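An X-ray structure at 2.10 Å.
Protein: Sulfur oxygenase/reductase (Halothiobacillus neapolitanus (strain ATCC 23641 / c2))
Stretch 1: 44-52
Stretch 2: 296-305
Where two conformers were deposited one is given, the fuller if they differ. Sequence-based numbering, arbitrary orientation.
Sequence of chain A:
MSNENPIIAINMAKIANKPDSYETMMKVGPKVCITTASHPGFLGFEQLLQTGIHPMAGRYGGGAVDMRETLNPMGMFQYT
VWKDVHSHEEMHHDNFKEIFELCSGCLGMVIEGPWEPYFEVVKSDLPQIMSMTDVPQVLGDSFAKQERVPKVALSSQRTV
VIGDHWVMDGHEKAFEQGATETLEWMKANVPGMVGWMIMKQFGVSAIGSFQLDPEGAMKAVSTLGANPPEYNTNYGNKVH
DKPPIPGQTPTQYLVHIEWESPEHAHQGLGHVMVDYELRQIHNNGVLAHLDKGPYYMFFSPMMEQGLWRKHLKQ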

# COMPACT_ATOMS: atom_id res chain seq x y z
N GLY A 44 35.57 -31.85 39.37
CA GLY A 44 34.32 -31.39 38.80
C GLY A 44 34.39 -29.91 38.47
O GLY A 44 35.42 -29.26 38.65
N PHE A 45 33.27 -29.41 37.94
CA PHE A 45 33.24 -28.03 37.49
C PHE A 45 31.82 -27.49 37.50
O PHE A 45 30.84 -28.24 37.56
N GLU A 46 31.73 -26.15 37.47
CA GLU A 46 30.47 -25.42 37.37
C GLU A 46 30.69 -24.30 36.36
O GLU A 46 31.60 -23.50 36.55
N GLN A 47 29.91 -24.27 35.29
CA GLN A 47 29.95 -23.16 34.35
C GLN A 47 28.77 -22.25 34.65
O GLN A 47 27.60 -22.63 34.46
N LEU A 48 29.06 -21.05 35.15
CA LEU A 48 28.03 -20.13 35.61
C LEU A 48 28.02 -18.91 34.69
O LEU A 48 29.05 -18.26 34.49
N LEU A 49 26.85 -18.60 34.14
CA LEU A 49 26.66 -17.42 33.31
C LEU A 49 25.80 -16.41 34.07
O LEU A 49 24.73 -16.76 34.57
N GLN A 50 26.27 -15.17 34.18
CA GLN A 50 25.50 -14.19 34.95
C GLN A 50 24.19 -13.85 34.24
O GLN A 50 24.15 -13.67 33.02
N THR A 51 23.10 -13.78 35.03
CA THR A 51 21.79 -13.37 34.54
C THR A 51 21.31 -12.06 35.13
O THR A 51 20.38 -11.46 34.58
N GLY A 52 21.93 -11.58 36.21
CA GLY A 52 21.50 -10.34 36.82
C GLY A 52 22.18 -10.13 38.16
O GLY A 52 23.24 -10.72 38.43
N TYR A 296 25.55 -9.19 45.46
CA TYR A 296 25.07 -10.49 45.01
C TYR A 296 24.85 -10.48 43.50
O TYR A 296 24.02 -9.71 43.00
N MET A 297 25.60 -11.33 42.79
CA MET A 297 25.38 -11.57 41.37
C MET A 297 24.57 -12.85 41.17
O MET A 297 24.79 -13.85 41.86
N PHE A 298 23.62 -12.81 40.23
CA PHE A 298 22.79 -13.96 39.89
C PHE A 298 23.38 -14.68 38.68
O PHE A 298 23.77 -14.04 37.70
N PHE A 299 23.41 -16.02 38.74
CA PHE A 299 23.93 -16.86 37.67
C PHE A 299 23.00 -18.03 37.35
O PHE A 299 22.29 -18.55 38.22
N SER A 300 23.09 -18.50 36.11
CA SER A 300 22.52 -19.76 35.73
C SER A 300 23.63 -20.77 35.51
O SER A 300 24.61 -20.45 34.82
N PRO A 301 23.57 -21.95 36.11
CA PRO A 301 24.58 -22.97 35.80
C PRO A 301 24.32 -23.57 34.43
O PRO A 301 23.31 -24.25 34.22
N MET A 302 25.19 -23.28 33.46
CA MET A 302 24.98 -23.77 32.11
C MET A 302 25.30 -25.25 32.01
O MET A 302 24.53 -26.03 31.44
N MET A 303 26.46 -25.65 32.51
CA MET A 303 26.93 -27.03 32.44
C MET A 303 27.50 -27.34 33.81
O MET A 303 28.05 -26.45 34.46
N GLU A 304 27.31 -28.56 34.27
CA GLU A 304 27.85 -28.96 35.56
C GLU A 304 28.34 -30.38 35.47
O GLU A 304 27.70 -31.23 34.83
N GLN A 305 29.48 -30.65 36.09
CA GLN A 305 29.86 -32.02 36.42
C GLN A 305 30.00 -31.98 37.94
O GLN A 305 30.99 -31.47 38.48

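Residues 44-52 and 296-305 lie side by side as antiparallel strands, and most of the polar capacity between them is spent by the backbone. At one end F45 and Q305 satisfy each other twice, with F45 N to Q305 O and Q305 N to F45 O both 3.1 Å. Further along, L49 and S300 repeat the pattern, L49 N reaching S300 O at 3.0 Å and S300 N reaching L49 O at 2.8 Å. The chain turns a corner at M303, and the two backbone bonds of Q47 go to different residues: Q47 N donates to M303 O (3.0 Å, 169° at the hydrogen), whereas Q47 O accepts from M302 N (2.7 Å).

A beta bulge between Q50 and G52 shifts the register by one and makes F298 O a shared acceptor. It takes T51 N at 2.8 Å and, weakly, G52 N at 3.4 Å, while F298 N returns a bond to G52 O at 2.8 Å. That same G52 O also accepts from Q50 NE2 (3.1 Å, 169°), a bond within the first stretch made by a side chain extended in chi1 and chi2 (both t). Q50 OE1 is satisfied elsewhere in the structure, although M297 CE approaches Q50 OE1 to 3.3 Å.

Side chains alternate between the faces. E46, L48 and Q50 share one with E304, P301 and F299. Here E46 (m, m) and E304 (m, t) bring two carboxylates together, with E46 OE1 and E304 OE2 2.6 Å apart. So short an oxygen-oxygen distance suggests that one acid group is protonated, but the coordinates do not settle it. E46 OE2 and both carboxylate oxygens of E304 have hydrogen-bond partners elsewhere in the structure. Beyond this acidic pair come apolar contacts: L48 (m, t) places CB 3.6 Å from F299 CD2 and CD2 3.9 Å from P301 CB. The F299 ring (chi1 m) also extends to Q50, whose CB lies 3.9 Å from F299 CE2.

F45, Q47 and L49 occupy the other face with Q305, M303 and S300. F45 adopts p, and the end of its side chain comes nearer the second stretch, bringing F45 CE2 within 3.5 Å of Q305 CB and F45 CE1 within 3.9 Å of M303 CB; Q305 N lies over one ring face. Q47 (t, t) runs its amide alongside the methionines, OE1 standing 3.3 Å from M303 CE and 3.5 Å from M302 CB. These are contacts with carbon and satisfy no acceptor. L49 (t, p) adds a contact from CB to M302 CG at 4.0 Å.

T51, whose CA-to-CB bond points sideways, uses rotamer p and sets OG1 3.5 Å from F298 CB and CG2 4.0 Å from S300 CB. Water 1 links the stretches only loosely: it donates a weak bond to F299 O at 3.3 Å and makes another weak one with T51 OG1 at 3.4 Å.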

# COMPACT_ATOMS: atom_id res chain seq x y z
CB PHE A 45 33.89 -27.87 36.10
CG PHE A 45 33.08 -28.43 34.97
CD1 PHE A 45 32.09 -27.66 34.35
CD2 PHE A 45 33.32 -29.72 34.51
CE1 PHE A 45 31.33 -28.18 33.29
CE2 PHE A 45 32.56 -30.25 33.43
CZ PHE A 45 31.57 -29.48 32.83
CB GLU A 46 30.04 -24.81 38.71
CG GLU A 46 29.97 -25.77 39.86
CD GLU A 46 28.66 -26.52 39.89
OE1 GLU A 46 27.78 -26.18 39.09
OE2 GLU A 46 28.52 -27.46 40.70
CB GLN A 47 29.94 -23.66 32.90
CG GLN A 47 30.24 -22.53 31.89
CD GLN A 47 30.12 -22.97 30.44
OE1 GLN A 47 29.12 -23.57 30.04
NE2 GLN A 47 31.13 -22.66 29.63
CB LEU A 48 28.30 -19.71 37.04
CG LEU A 48 28.44 -20.80 38.10
CD1 LEU A 48 28.78 -20.17 39.46
CD2 LEU A 48 27.15 -21.59 38.21
CB LEU A 49 26.01 -17.78 31.97
CG LEU A 49 25.89 -16.60 31.00
CD1 LEU A 49 27.30 -16.10 30.64
CD2 LEU A 49 25.12 -17.00 29.73
CB GLN A 50 26.30 -12.92 35.18
CG GLN A 50 25.54 -11.88 35.98
CD GLN A 50 26.37 -10.64 36.21
OE1 GLN A 50 27.38 -10.43 35.55
NE2 GLN A 50 25.95 -9.82 37.15
CB THR A 51 20.75 -14.45 34.89
OG1 THR A 51 20.78 -14.70 36.30
CG2 THR A 51 21.03 -15.73 34.13
CB TYR A 296 23.78 -10.84 45.75
CG TYR A 296 24.05 -11.39 47.14
CD1 TYR A 296 24.35 -12.72 47.32
CD2 TYR A 296 24.05 -10.57 48.25
CE1 TYR A 296 24.61 -13.25 48.55
CE2 TYR A 296 24.32 -11.09 49.52
CZ TYR A 296 24.60 -12.44 49.65
OH TYR A 296 24.88 -13.03 50.87
CB MET A 297 26.71 -11.68 40.61
CG MET A 297 27.57 -10.42 40.69
SD MET A 297 29.26 -10.71 40.15
CE MET A 297 28.99 -11.06 38.41
CB PHE A 298 21.35 -13.54 39.56
CG PHE A 298 20.50 -13.23 40.77
CD1 PHE A 298 21.04 -12.59 41.88
CD2 PHE A 298 19.14 -13.58 40.78
CE1 PHE A 298 20.24 -12.29 42.99
CE2 PHE A 298 18.34 -13.30 41.87
CZ PHE A 298 18.88 -12.64 42.98
CB PHE A 299 25.26 -17.50 38.03
CG PHE A 299 26.38 -16.53 38.25
CD1 PHE A 299 26.56 -15.95 39.49
CD2 PHE A 299 27.27 -16.25 37.23
CE1 PHE A 299 27.61 -15.09 39.72
CE2 PHE A 299 28.34 -15.39 37.45
CZ PHE A 299 28.50 -14.80 38.70
CB SER A 300 21.69 -19.62 34.46
OG SER A 300 21.26 -20.91 34.08
CB PRO A 301 24.40 -24.00 36.93
CG PRO A 301 22.97 -23.85 37.34
CD PRO A 301 22.62 -22.39 37.14
CB MET A 302 25.85 -22.98 31.12
CG MET A 302 25.44 -21.56 30.85
SD MET A 302 23.64 -21.29 30.99
CE MET A 302 23.08 -21.73 29.33
CB MET A 303 28.03 -27.24 31.38
CG MET A 303 27.63 -26.82 29.97
SD MET A 303 28.82 -27.37 28.72
CE MET A 303 29.00 -25.87 27.74
CB GLU A 304 26.80 -28.89 36.67
CG GLU A 304 26.03 -27.60 36.74
CD GLU A 304 25.04 -27.63 37.88
OE1 GLU A 304 23.85 -27.92 37.61
OE2 GLU A 304 25.47 -27.39 39.04
CB GLN A 305 31.08 -32.51 35.62
CG GLN A 305 32.35 -32.89 36.35
CD GLN A 305 32.30 -34.19 37.13
OE1 GLN A 305 31.34 -34.48 37.85
NE2 GLN A 305 33.37 -34.96 37.02
O HOH W 1 19.37 -17.72 36.94